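Local structure of ankyrin repeat domain protein (Legionella pneumophila subsp. pneumophila, 6MCA) at residues 223-228 / 256-261; 262-267 / 316-321; 280-285 / 349-354; 337-342 / 375-380. The protein is a Legionella effector with ankyrin repeats and a cysteine protease-like part, and interacts with the host protein LARP7 of the 7SK snRNP complex. All blocks are in the same frame, centred on the assembly; numbering follows the deposited sequence.

Interaction 1. Residues 223-228 / 256-261; sequences DAFTDA and MLILPA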
loop_
_atom_site.group_PDB
_atom_site.type_symbol
_atom_site.label_atom_id
_atom_site.label_comp_id
_atom_site.label_asym_id
_atom_site.label_seq_id
_atom_site.Cartn_x
_atom_site.Cartn_y
_atom_site.Cartn_z
ATOM N N ASP A 223 4.097 14.441 -6.433
ATOM C CA ASP A 223 5.482 14.362 -6.882
ATOM C C ASP A 223 6.354 13.717 -5.815
ATOM O O ASP A 223 7.045 12.724 -6.075
ATOM C CB ASP A 223 6.004 15.759 -7.226
ATOM C CG ASP A 223 5.505 16.255 -8.567
ATOM O OD1 ASP A 223 5.827 17.406 -8.929
ATOM O OD2 ASP A 223 4.796 15.496 -9.260
ATOM N N ALA A 224 6.286 14.247 -4.590
ATOM C CA ALA A 224 7.091 13.701 -3.506
ATOM C C ALA A 224 6.815 12.215 -3.328
ATOM O O ALA A 224 7.747 11.402 -3.259
ATOM C CB ALA A 224 6.817 14.470 -2.214
ATOM N N PHE A 225 5.532 11.836 -3.313
ATOM C CA PHE A 225 5.193 10.425 -3.166
ATOM C C PHE A 225 5.862 9.597 -4.249
ATOM O O PHE A 225 6.454 8.546 -3.962
ATOM C CB PHE A 225 3.677 10.238 -3.193
ATOM C CG PHE A 225 3.041 10.260 -1.832
ATOM C CD1 PHE A 225 3.215 9.202 -0.954
ATOM C CD2 PHE A 225 2.274 11.339 -1.428
ATOM C CE1 PHE A 225 2.632 9.219 0.300
ATOM C CE2 PHE A 225 1.689 11.363 -0.175
ATOM C CZ PHE A 225 1.868 10.300 0.690
ATOM N N THR A 226 5.827 10.084 -5.493
ATOM C CA THR A 226 6.525 9.415 -6.584
ATOM C C THR A 226 7.969 9.135 -6.195
ATOM O O THR A 226 8.416 7.981 -6.187
ATOM C CB THR A 226 6.469 10.271 -7.851
ATOM O OG1 THR A 226 5.105 10.465 -8.239
ATOM C CG2 THR A 226 7.225 9.595 -8.986
ATOM N N ASP A 227 8.696 10.191 -5.814
ATOM C CA ASP A 227 10.089 10.016 -5.426
ATOM C C ASP A 227 10.209 9.007 -4.294
ATOM O O ASP A 227 11.071 8.119 -4.334
ATOM C CB ASP A 227 10.695 11.361 -5.029
ATOM C CG ASP A 227 10.778 12.327 -6.196
ATOM O OD1 ASP A 227 10.781 11.861 -7.355
ATOM O OD2 ASP A 227 10.839 13.553 -5.956
ATOM N N ALA A 228 9.310 9.093 -3.308
ATOM C CA ALA A 228 9.338 8.145 -2.200
ATOM C C ALA A 228 9.313 6.718 -2.723
ATOM O O ALA A 228 10.153 5.890 -2.346
ATOM C CB ALA A 228 8.161 8.403 -1.257
ATOM N N MET A 256 10.391 18.945 -2.102
ATOM C CA MET A 256 9.745 18.160 -1.061
ATOM C C MET A 256 10.255 16.725 -1.095
ATOM O O MET A 256 10.584 16.185 -2.156
ATOM C CB MET A 256 8.217 18.180 -1.213
ATOM C CG MET A 256 7.472 17.501 -0.071
ATOM S SD MET A 256 5.682 17.542 -0.268
ATOM C CE MET A 256 5.385 19.303 -0.167
ATOM N N LEU A 257 10.310 16.116 0.085
ATOM C CA LEU A 257 10.879 14.791 0.275
ATOM C C LEU A 257 10.032 14.052 1.301
ATOM O O LEU A 257 9.759 14.589 2.377
ATOM C CB LEU A 257 12.330 14.894 0.756
ATOM C CG LEU A 257 13.340 13.853 0.275
ATOM C CD1 LEU A 257 14.760 14.349 0.528
ATOM C CD2 LEU A 257 13.096 12.513 0.937
ATOM N N ILE A 258 9.611 12.836 0.971
ATOM C CA ILE A 258 8.826 12.004 1.878
ATOM C C ILE A 258 9.663 10.787 2.244
ATOM O O ILE A 258 10.056 10.008 1.367
ATOM C CB ILE A 258 7.481 11.592 1.258
ATOM C CG1 ILE A 258 6.617 12.828 1.004
ATOM C CG2 ILE A 258 6.744 10.619 2.170
ATOM C CD1 ILE A 258 5.268 12.512 0.398
ATOM N N LEU A 259 9.935 10.623 3.536
ATOM C CA LEU A 259 10.790 9.549 4.042
ATOM C C LEU A 259 10.003 8.677 5.007
ATOM O O LEU A 259 9.816 9.054 6.179
ATOM C CB LEU A 259 12.026 10.125 4.730
ATOM C CG LEU A 259 13.038 10.818 3.822
ATOM C CD1 LEU A 259 14.075 11.568 4.637
ATOM C CD2 LEU A 259 13.706 9.797 2.926
ATOM N N PRO A 260 9.485 7.532 4.563
ATOM C CA PRO A 260 8.896 6.575 5.509
ATOM C C PRO A 260 9.992 5.746 6.165
ATOM O O PRO A 260 10.891 5.238 5.491
ATOM C CB PRO A 260 7.986 5.708 4.627
ATOM C CG PRO A 260 7.906 6.426 3.295
ATOM C CD PRO A 260 9.196 7.169 3.169
ATOM N N ALA A 261 9.921 5.623 7.486
ATOM C CA ALA A 261 10.893 4.874 8.265
ATOM C C ALA A 261 10.190 3.758 9.023
ATOM O O ALA A 261 9.078 3.940 9.534
ATOM C CB ALA A 261 11.639 5.784 9.245
HETATM O O HOH W 1 10.155 11.901 -1.709
HETATM O O HOH W 2 11.345 14.045 -3.187
#
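Helix 223-228 runs over strand 256-261 with axes 7.0 Å apart and 46° between their directions, which places the backbone of Ala224 nearest Leu257 and that of Ala228 nearest Ile258. This is helix-on-sheet packing. The strand is an outermost one, within the chain, of a five-stranded antiparallel sheet, in a part of the protein that probably corresponds to its cysteine protease-like region. Ile258 is the central side chain. Its CG1 sits beside the backbone N, and the branch then runs straight out (chi2 -180°), which carries CD1 up to the helix. There Ile258 CD1 lies 3.6 Å from Ala224 CB and also over one face of the Phe225 ring. The latter is a CH-pi contact, with Ile258 CD1 3.7 Å from the ring centroid and 12° off its normal. Phe225 starts out pointing from the strand, but its ring swings back to meet the isoleucine. Met256 runs alongside Ala224, with Met256 SD 3.8 Å from Ala224 CB. Small alanines on the helix let the strand come close. Leu257 and Leu259 point to the other face of the sheet, where Leu259 meets helix 305-312. On the helix side, Phe225 also touches Val192 and Val195 of helix 188-202, and both Phe225 and Ile258 touch Val355 of helix 355-364. No direct hydrogen bond joins helix and strand. A water does so instead: it accepts from Ile258 N at 2.9 Å and donates to Ala224 O at 2.9 Å. Farther along the helix, Ala228 CB rests 3.6 Å from Ile258 O.

Interaction 2. Residues 262-267 / 316-321; sequences ASRGHA and QNRRYY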
loop_
_atom_site.group_PDB
_atom_site.type_symbol
_atom_site.label_atom_id
_atom_site.label_comp_id
_atom_site.label_asym_id
_atom_site.label_seq_id
_atom_site.Cartn_x
_atom_site.Cartn_y
_atom_site.Cartn_z
ATOM N N ALA A 262 10.847 2.604 9.089
ATOM C CA ALA A 262 10.346 1.448 9.819
ATOM C C ALA A 262 11.001 1.413 11.194
ATOM O O ALA A 262 12.233 1.395 11.299
ATOM C CB ALA A 262 10.624 0.156 9.053
ATOM N N SER A 263 10.179 1.406 12.241
ATOM C CA SER A 263 10.666 1.370 13.612
ATOM C C SER A 263 9.634 0.666 14.478
ATOM O O SER A 263 8.446 1.003 14.426
ATOM C CB SER A 263 10.936 2.784 14.141
ATOM O OG SER A 263 11.264 2.762 15.519
ATOM N N ARG A 264 10.092 -0.320 15.251
ATOM C CA ARG A 264 9.248 -1.038 16.206
ATOM C C ARG A 264 8.022 -1.643 15.525
ATOM O O ARG A 264 6.911 -1.608 16.060
ATOM C CB ARG A 264 8.830 -0.120 17.353
ATOM C CG ARG A 264 9.929 0.183 18.348
ATOM C CD ARG A 264 9.374 1.111 19.409
ATOM N NE ARG A 264 8.833 0.376 20.543
ATOM C CZ ARG A 264 8.217 0.955 21.569
ATOM N NH1 ARG A 264 8.028 2.272 21.574
ATOM N NH2 ARG A 264 7.748 0.220 22.568
ATOM N N GLY A 265 8.219 -2.188 14.327
ATOM C CA GLY A 265 7.128 -2.797 13.595
ATOM C C GLY A 265 6.113 -1.838 13.018
ATOM O O GLY A 265 5.063 -2.285 12.546
ATOM N N HIS A 266 6.388 -0.534 13.034
ATOM C CA HIS A 266 5.455 0.458 12.525
ATOM C C HIS A 266 6.162 1.385 11.549
ATOM O O HIS A 266 7.379 1.573 11.612
ATOM C CB HIS A 266 4.835 1.283 13.660
ATOM C CG HIS A 266 3.987 0.480 14.596
ATOM N ND1 HIS A 266 3.356 -0.684 14.215
ATOM C CD2 HIS A 266 3.667 0.674 15.897
ATOM C CE1 HIS A 266 2.683 -1.174 15.241
ATOM N NE2 HIS A 266 2.855 -0.369 16.274
ATOM N N ALA A 267 5.387 1.969 10.644
ATOM C CA ALA A 267 5.898 2.954 9.702
ATOM C C ALA A 267 5.555 4.345 10.215
ATOM O O ALA A 267 4.375 4.691 10.344
ATOM C CB ALA A 267 5.319 2.735 8.305
ATOM N N GLN A 316 18.239 0.918 11.709
ATOM C CA GLN A 316 18.385 1.845 12.822
ATOM C C GLN A 316 17.343 1.528 13.886
ATOM O O GLN A 316 16.331 0.875 13.618
ATOM C CB GLN A 316 18.242 3.306 12.361
ATOM C CG GLN A 316 19.074 3.671 11.135
ATOM C CD GLN A 316 20.541 3.897 11.456
ATOM O OE1 GLN A 316 20.976 3.720 12.594
ATOM N NE2 GLN A 316 21.313 4.290 10.449
ATOM N N ASN A 317 17.603 1.997 15.105
ATOM C CA ASN A 317 16.700 1.800 16.227
ATOM C C ASN A 317 15.854 3.055 16.437
ATOM O O ASN A 317 16.006 4.066 15.750
ATOM C CB ASN A 317 17.488 1.417 17.488
ATOM C CG ASN A 317 18.611 2.395 17.806
ATOM O OD1 ASN A 317 18.547 3.574 17.455
ATOM N ND2 ASN A 317 19.648 1.906 18.477
ATOM N N ARG A 318 14.934 2.977 17.397
ATOM C CA ARG A 318 14.098 4.125 17.733
ATOM C C ARG A 318 14.926 5.332 18.177
ATOM O O ARG A 318 14.514 6.483 17.971
ATOM C CB ARG A 318 13.114 3.713 18.827
ATOM C CG ARG A 318 13.843 3.368 20.133
ATOM C CD ARG A 318 13.317 2.131 20.834
ATOM N NE ARG A 318 12.228 2.411 21.766
ATOM C CZ ARG A 318 11.673 1.488 22.547
ATOM N NH1 ARG A 318 12.101 0.236 22.469
ATOM N NH2 ARG A 318 10.683 1.800 23.382
ATOM N N ARG A 319 16.084 5.090 18.800
ATOM C CA ARG A 319 16.929 6.186 19.263
ATOM C C ARG A 319 17.432 7.032 18.100
ATOM O O ARG A 319 17.594 8.250 18.241
ATOM C CB ARG A 319 18.103 5.629 20.073
ATOM C CG ARG A 319 19.165 6.652 20.444
ATOM C CD ARG A 319 18.890 7.267 21.804
ATOM N NE ARG A 319 19.950 8.190 22.199
ATOM C CZ ARG A 319 20.950 7.871 23.015
ATOM N NH1 ARG A 319 21.026 6.651 23.529
ATOM N NH2 ARG A 319 21.872 8.774 23.320
ATOM N N TYR A 320 17.669 6.410 16.943
ATOM C CA TYR A 320 18.122 7.162 15.778
ATOM C C TYR A 320 17.034 8.100 15.273
ATOM O O TYR A 320 17.287 9.286 15.027
ATOM C CB TYR A 320 18.560 6.201 14.671
ATOM C CG TYR A 320 18.842 6.883 13.349
ATOM C CD1 TYR A 320 20.080 7.456 13.093
ATOM C CD2 TYR A 320 17.871 6.951 12.356
ATOM C CE1 TYR A 320 20.345 8.081 11.890
ATOM C CE2 TYR A 320 18.127 7.577 11.148
ATOM C CZ TYR A 320 19.365 8.137 10.921
ATOM O OH TYR A 320 19.627 8.759 9.722
ATOM N N TYR A 321 15.813 7.589 15.116
ATOM C CA TYR A 321 14.738 8.374 14.524
ATOM C C TYR A 321 14.113 9.362 15.498
ATOM O O TYR A 321 13.468 10.317 15.053
ATOM C CB TYR A 321 13.652 7.449 13.969
ATOM C CG TYR A 321 14.112 6.615 12.799
ATOM C CD1 TYR A 321 14.444 7.210 11.588
ATOM C CD2 TYR A 321 14.218 5.234 12.904
ATOM C CE1 TYR A 321 14.873 6.452 10.513
ATOM C CE2 TYR A 321 14.644 4.469 11.834
ATOM C CZ TYR A 321 14.968 5.082 10.642
ATOM O OH TYR A 321 15.392 4.324 9.576
HETATM O O HOH W 3 15.426 0.902 10.083
HETATM O O HOH W 4 13.889 1.330 14.543
#
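Arg318 reaches across to Arg264, and the two guanidinium groups lie flat on each other. At the root of Arg318, CB lies 3.9 Å from Ser263 OG. Bends at chi2 and chi3 then turn the chain back toward the hairpin. Arg318 NE comes 3.9 Å from Arg264 CD. Arg318 CZ stands 3.6 Å from Arg264 CZ, the planes being 19° apart. Arg318 NH1 lies near Arg264 NE, and Arg318 NH2 sits over the other group, 3.2 Å from Arg264 CZ. Arg318 NH2 and Arg264 NH1 are both donors, so no hydrogen bond joins them. The pair is exposed, and solvent probably screens its like charges. Beneath it a water links the Ser263 hydroxyl to the backbone of Gln316, donating to Gln316 O at 2.7 Å and pairing with Ser263 OG at 3.1 Å. Tyr321 meets Ala262 O and Ser263 CB obliquely, while its hydroxyl is bonded to Phe311 O. Asn317 caps the helix, its OD1 accepting from Tyr320 N at 3.0 Å. A beta hairpin with a type I' turn from Ser263 to His266, joining strands 256-263 and 266-273, thus meets the capped N-terminus of helix 318-329.

Interaction 3. Residues 280-285 / 349-354; sequences IDRGEN and WANVQA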
loop_
_atom_site.group_PDB
_atom_site.type_symbol
_atom_site.label_atom_id
_atom_site.label_comp_id
_atom_site.label_asym_id
_atom_site.label_seq_id
_atom_site.Cartn_x
_atom_site.Cartn_y
_atom_site.Cartn_z
ATOM N N ILE A 280 5.786 12.517 11.785
ATOM C CA ILE A 280 4.409 12.060 11.891
ATOM C C ILE A 280 4.450 10.653 12.470
ATOM O O ILE A 280 4.972 9.723 11.834
ATOM C CB ILE A 280 3.693 12.066 10.534
ATOM C CG1 ILE A 280 3.826 13.433 9.860
ATOM C CG2 ILE A 280 2.235 11.667 10.702
ATOM C CD1 ILE A 280 3.534 13.408 8.377
ATOM N N ASP A 281 3.906 10.502 13.679
ATOM C CA ASP A 281 3.776 9.201 14.331
ATOM C C ASP A 281 2.541 9.287 15.224
ATOM O O ASP A 281 2.607 9.837 16.328
ATOM C CB ASP A 281 5.025 8.848 15.128
ATOM C CG ASP A 281 4.972 7.445 15.708
ATOM O OD1 ASP A 281 3.986 6.721 15.446
ATOM O OD2 ASP A 281 5.919 7.064 16.429
ATOM N N ARG A 282 1.425 8.750 14.738
ATOM C CA ARG A 282 0.153 8.814 15.444
ATOM C C ARG A 282 -0.033 7.672 16.435
ATOM O O ARG A 282 -1.119 7.536 17.007
ATOM C CB ARG A 282 -0.999 8.823 14.437
ATOM C CG ARG A 282 -0.868 9.896 13.370
ATOM C CD ARG A 282 -1.841 9.670 12.223
ATOM N NE ARG A 282 -3.224 9.923 12.618
ATOM C CZ ARG A 282 -4.226 10.082 11.759
ATOM N NH1 ARG A 282 -5.453 10.311 12.205
ATOM N NH2 ARG A 282 -3.999 10.020 10.454
ATOM N N GLY A 283 0.997 6.858 16.654
ATOM C CA GLY A 283 0.890 5.729 17.556
ATOM C C GLY A 283 1.214 6.062 18.999
ATOM O O GLY A 283 0.854 7.135 19.494
ATOM N N GLU A 284 1.904 5.139 19.676
ATOM C CA GLU A 284 2.195 5.301 21.099
ATOM C C GLU A 284 2.974 6.583 21.372
ATOM O O GLU A 284 2.687 7.298 22.341
ATOM C CB GLU A 284 2.968 4.082 21.606
ATOM C CG GLU A 284 3.849 4.343 22.817
ATOM C CD GLU A 284 3.200 3.909 24.117
ATOM O OE1 GLU A 284 2.201 3.160 24.065
ATOM O OE2 GLU A 284 3.693 4.313 25.190
ATOM N N ASN A 285 3.953 6.897 20.519
ATOM C CA ASN A 285 4.798 8.069 20.737
ATOM C C ASN A 285 3.980 9.353 20.829
ATOM O O ASN A 285 4.390 10.299 21.512
ATOM C CB ASN A 285 5.835 8.175 19.619
ATOM C CG ASN A 285 6.845 9.281 19.859
ATOM O OD1 ASN A 285 7.655 9.207 20.783
ATOM N ND2 ASN A 285 6.805 10.311 19.022
ATOM N N TRP A 349 -0.674 2.929 8.393
ATOM C CA TRP A 349 -1.561 3.482 7.375
ATOM C C TRP A 349 -1.940 4.920 7.702
ATOM O O TRP A 349 -1.852 5.806 6.845
ATOM C CB TRP A 349 -2.812 2.615 7.238
ATOM C CG TRP A 349 -3.857 3.224 6.352
ATOM C CD1 TRP A 349 -4.909 4.003 6.739
ATOM C CD2 TRP A 349 -3.946 3.109 4.926
ATOM N NE1 TRP A 349 -5.649 4.378 5.643
ATOM C CE2 TRP A 349 -5.078 3.843 4.518
ATOM C CE3 TRP A 349 -3.181 2.455 3.955
ATOM C CZ2 TRP A 349 -5.463 3.940 3.183
ATOM C CZ3 TRP A 349 -3.564 2.554 2.629
ATOM C CH2 TRP A 349 -4.695 3.291 2.256
ATOM N N ALA A 350 -2.364 5.169 8.945
ATOM C CA ALA A 350 -2.742 6.520 9.344
ATOM C C ALA A 350 -1.556 7.472 9.263
ATOM O O ALA A 350 -1.711 8.642 8.890
ATOM C CB ALA A 350 -3.327 6.506 10.756
ATOM N N ASN A 351 -0.360 6.986 9.606
ATOM C CA ASN A 351 0.833 7.821 9.507
ATOM C C ASN A 351 1.094 8.236 8.066
ATOM O O ASN A 351 1.455 9.389 7.801
ATOM C CB ASN A 351 2.044 7.085 10.082
ATOM C CG ASN A 351 2.033 7.036 11.597
ATOM O OD1 ASN A 351 1.286 7.765 12.248
ATOM N ND2 ASN A 351 2.869 6.175 12.167
ATOM N N VAL A 352 0.914 7.312 7.120
ATOM C CA VAL A 352 1.109 7.664 5.716
ATOM C C VAL A 352 0.014 8.615 5.244
ATOM O O VAL A 352 0.281 9.561 4.493
ATOM C CB VAL A 352 1.178 6.397 4.844
ATOM C CG1 VAL A 352 1.376 6.774 3.384
ATOM C CG2 VAL A 352 2.306 5.493 5.315
ATOM N N GLN A 353 -1.231 8.387 5.676
ATOM C CA GLN A 353 -2.321 9.277 5.282
ATOM C C GLN A 353 -2.076 10.701 5.762
ATOM O O GLN A 353 -2.334 11.665 5.031
ATOM C CB GLN A 353 -3.663 8.773 5.823
ATOM C CG GLN A 353 -4.039 7.353 5.441
ATOM C CD GLN A 353 -3.782 7.044 3.982
ATOM O OE1 GLN A 353 -4.384 7.645 3.092
ATOM N NE2 GLN A 353 -2.885 6.100 3.729
ATOM N N ALA A 354 -1.575 10.854 6.990
ATOM C CA ALA A 354 -1.373 12.180 7.565
ATOM C C ALA A 354 -0.315 12.994 6.834
ATOM O O ALA A 354 -0.195 14.194 7.102
ATOM C CB ALA A 354 -0.999 12.060 9.043
#
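Asn351 holds its CG beside the backbone N (chi1 -75°), which aims the amide at the backbone of Arg282, while Arg282 kinks at chi3 (70°) and brings its guanidinium to Ala350. The two side chains pass each other in opposite directions. Asn351 OD1 accepts from Arg282 N at 2.7 Å in a nearly straight bond, 167° at the hydrogen. At its far end, Arg282 NH2 donates to Ala350 O at 3.1 Å. It approaches from above the carbonyl plane. Ala354 N, four residues on, reaches the same oxygen from the opposite face. Ala350 CB lies over one face of the guanidinium, 3.6 Å from Arg282 NH2. Beside this, Ile280 CG2 packs on Ala354 CB at 3.7 Å. Asp281 OD1 is 3.5 Å from Asn351 ND2, their planes almost perpendicular, and ND2 is bonded to Ala267 O. Asp281 OD1 accepts from Gly283 N at 3.2 Å, an Asx turn that shapes the loop after strand 276-280. Asp281 also touches Cys347, just ahead of helix 348-353. Arg282 has further partners in Ser340 O through NE and Tyr380 OH through NH2. With a glycerol bonded to NH1 as well, the buried guanidinium meets neutral oxygens at each of its nitrogens, so its positive charge is probably eased by carbonyl and hydroxyl dipoles.

Interaction 4. Residues 337-342 / 375-380; sequences MPISSQ and VALSLY. With GOL (glycerol), chain D.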
loop_
_atom_site.group_PDB
_atom_site.type_symbol
_atom_site.label_atom_id
_atom_site.label_comp_id
_atom_site.label_asym_id
_atom_site.label_seq_id
_atom_site.Cartn_x
_atom_site.Cartn_y
_atom_site.Cartn_z
ATOM N N MET A 337 0.760 19.908 14.766
ATOM C CA MET A 337 -0.548 19.781 14.136
ATOM C C MET A 337 -1.424 18.829 14.944
ATOM O O MET A 337 -0.975 17.727 15.304
ATOM C CB MET A 337 -0.427 19.303 12.684
ATOM C CG MET A 337 -0.102 20.425 11.705
ATOM S SD MET A 337 -0.124 19.921 9.974
ATOM C CE MET A 337 -1.811 19.340 9.808
ATOM N N PRO A 338 -2.668 19.212 15.247
ATOM C CA PRO A 338 -3.577 18.362 16.047
ATOM C C PRO A 338 -4.186 17.226 15.234
ATOM O O PRO A 338 -5.385 17.176 14.946
ATOM C CB PRO A 338 -4.625 19.371 16.527
ATOM C CG PRO A 338 -4.685 20.380 15.433
ATOM C CD PRO A 338 -3.279 20.507 14.904
ATOM N N ILE A 339 -3.338 16.280 14.848
ATOM C CA ILE A 339 -3.774 15.081 14.145
ATOM C C ILE A 339 -4.148 14.029 15.181
ATOM O O ILE A 339 -3.410 13.808 16.147
ATOM C CB ILE A 339 -2.674 14.569 13.199
ATOM C CG1 ILE A 339 -2.483 15.536 12.027
ATOM C CG2 ILE A 339 -3.000 13.175 12.699
ATOM C CD1 ILE A 339 -3.318 15.204 10.806
ATOM N N SER A 340 -5.299 13.387 14.987
ATOM C CA SER A 340 -5.794 12.425 15.962
ATOM C C SER A 340 -4.849 11.234 16.080
ATOM O O SER A 340 -4.234 10.797 15.102
ATOM C CB SER A 340 -7.194 11.947 15.576
ATOM O OG SER A 340 -7.138 10.990 14.533
ATOM N N SER A 341 -4.739 10.709 17.296
ATOM C CA SER A 341 -3.868 9.576 17.562
ATOM C C SER A 341 -4.509 8.276 17.085
ATOM O O SER A 341 -5.732 8.155 16.972
ATOM C CB SER A 341 -3.548 9.480 19.054
ATOM O OG SER A 341 -2.836 10.621 19.500
ATOM N N GLN A 342 -3.652 7.293 16.799
ATOM C CA GLN A 342 -4.069 5.939 16.426
ATOM C C GLN A 342 -3.319 4.987 17.359
ATOM O O GLN A 342 -2.289 4.412 17.001
ATOM C CB GLN A 342 -3.787 5.658 14.939
ATOM C CG GLN A 342 -4.004 4.213 14.493
ATOM C CD GLN A 342 -5.468 3.840 14.362
ATOM O OE1 GLN A 342 -6.356 4.660 14.595
ATOM N NE2 GLN A 342 -5.726 2.595 13.980
ATOM N N VAL A 375 -7.226 24.604 7.016
ATOM C CA VAL A 375 -7.514 24.172 5.652
ATOM C C VAL A 375 -6.935 22.787 5.398
ATOM O O VAL A 375 -7.562 21.949 4.742
ATOM C CB VAL A 375 -6.982 25.208 4.642
ATOM C CG1 VAL A 375 -7.125 24.694 3.217
ATOM C CG2 VAL A 375 -7.710 26.530 4.808
ATOM N N ALA A 376 -5.739 22.521 5.928
ATOM C CA ALA A 376 -5.105 21.222 5.716
ATOM C C ALA A 376 -5.935 20.099 6.323
ATOM O O ALA A 376 -6.169 19.067 5.682
ATOM C CB ALA A 376 -3.693 21.229 6.300
ATOM N N LEU A 377 -6.402 20.284 7.560
ATOM C CA LEU A 377 -7.185 19.239 8.212
ATOM C C LEU A 377 -8.548 19.069 7.549
ATOM O O LEU A 377 -9.038 17.940 7.401
ATOM C CB LEU A 377 -7.338 19.550 9.700
ATOM C CG LEU A 377 -6.042 19.460 10.508
ATOM C CD1 LEU A 377 -6.295 19.714 11.986
ATOM C CD2 LEU A 377 -5.376 18.111 10.297
ATOM N N SER A 378 -9.177 20.176 7.138
ATOM C CA SER A 378 -10.451 20.069 6.434
ATOM C C SER A 378 -10.287 19.318 5.117
ATOM O O SER A 378 -11.107 18.455 4.774
ATOM C CB SER A 378 -11.035 21.461 6.196
ATOM O OG SER A 378 -12.340 21.380 5.649
ATOM N N LEU A 379 -9.223 19.630 4.372
ATOM C CA LEU A 379 -8.936 18.926 3.128
ATOM C C LEU A 379 -8.678 17.448 3.380
ATOM O O LEU A 379 -9.124 16.591 2.610
ATOM C CB LEU A 379 -7.733 19.570 2.441
ATOM C CG LEU A 379 -7.441 19.202 0.987
ATOM C CD1 LEU A 379 -8.493 19.794 0.065
ATOM C CD2 LEU A 379 -6.050 19.674 0.596
ATOM N N TYR A 380 -7.952 17.133 4.455
ATOM C CA TYR A 380 -7.673 15.741 4.793
ATOM C C TYR A 380 -8.963 14.975 5.066
ATOM O O TYR A 380 -9.160 13.863 4.560
ATOM C CB TYR A 380 -6.733 15.691 6.000
ATOM C CG TYR A 380 -6.561 14.327 6.628
ATOM C CD1 TYR A 380 -5.814 13.340 6.000
ATOM C CD2 TYR A 380 -7.127 14.035 7.861
ATOM C CE1 TYR A 380 -5.648 12.094 6.578
ATOM C CE2 TYR A 380 -6.966 12.794 8.446
ATOM C CZ TYR A 380 -6.226 11.828 7.801
ATOM O OH TYR A 380 -6.064 10.590 8.380
HETATM C C1 GOL D . -10.432 10.268 12.512
HETATM O O1 GOL D . -9.517 11.282 12.791
HETATM C C2 GOL D . -9.678 9.183 11.706
HETATM O O2 GOL D . -10.463 8.060 11.489
HETATM C C3 GOL D . -9.272 9.877 10.382
HETATM O O3 GOL D . -7.883 9.993 10.396
#
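Leu377 reaches from the helix into three residues of the loop. Leu377 CD2 meets Ile339 CD1 at 3.6 Å and Met337 CE at 3.8 Å. The other branch, Leu377 CD1, lies 3.9 Å from Pro338 CG. The leucine points toward the loop, with CG beside its backbone N (chi1 -68°). Met337 slides past it in the opposite direction, and a bend at chi3 (59°) brings Met337 CE to the leucine and 4.4 Å from Ala376 CB. The loop is shaped by an inverse gamma turn centred on Pro338, in which Ile339 N donates to Met337 O at 2.8 Å. This turn leads the chain off strand 331-337, an outermost strand of the five-stranded antiparallel sheet within this chain, and across the side of helix 373-399. One turn on from Leu377, Tyr380 joins the loop through a glycerol, probably from the crystallisation liquor: glycerol O1 is hydrogen-bonded to Ser340 OG at 3.0 Å, and glycerol O3 to Tyr380 OH at 2.8 Å. O3 lies near the plane of the tyrosine ring, at its edge. Farther out, Arg282 NH1 also bonds the glycerol, while Ser291 OG bonds Ile339 O.

How the interactions relate
Interaction 1 is the apolar, fully buried contact, with water rather than direct bonds between its backbones. Interaction 2 uses the far end of the same strand, 256-263, where the chain reaches the surface and exposed arginines replace hydrocarbon; Ala261 packs on Tyr321 between the two. Interaction 3 is buried but polar. It touches interaction 1 through Val352 and Phe225, and interaction 2 through the amide of Asn351. Interaction 4 lies at the opposite edge of the sheet, with largely aliphatic groups, some of them exposed, beside a glycerol site. Arg282 ties it to interaction 3, and their centres are only about 11 Å apart.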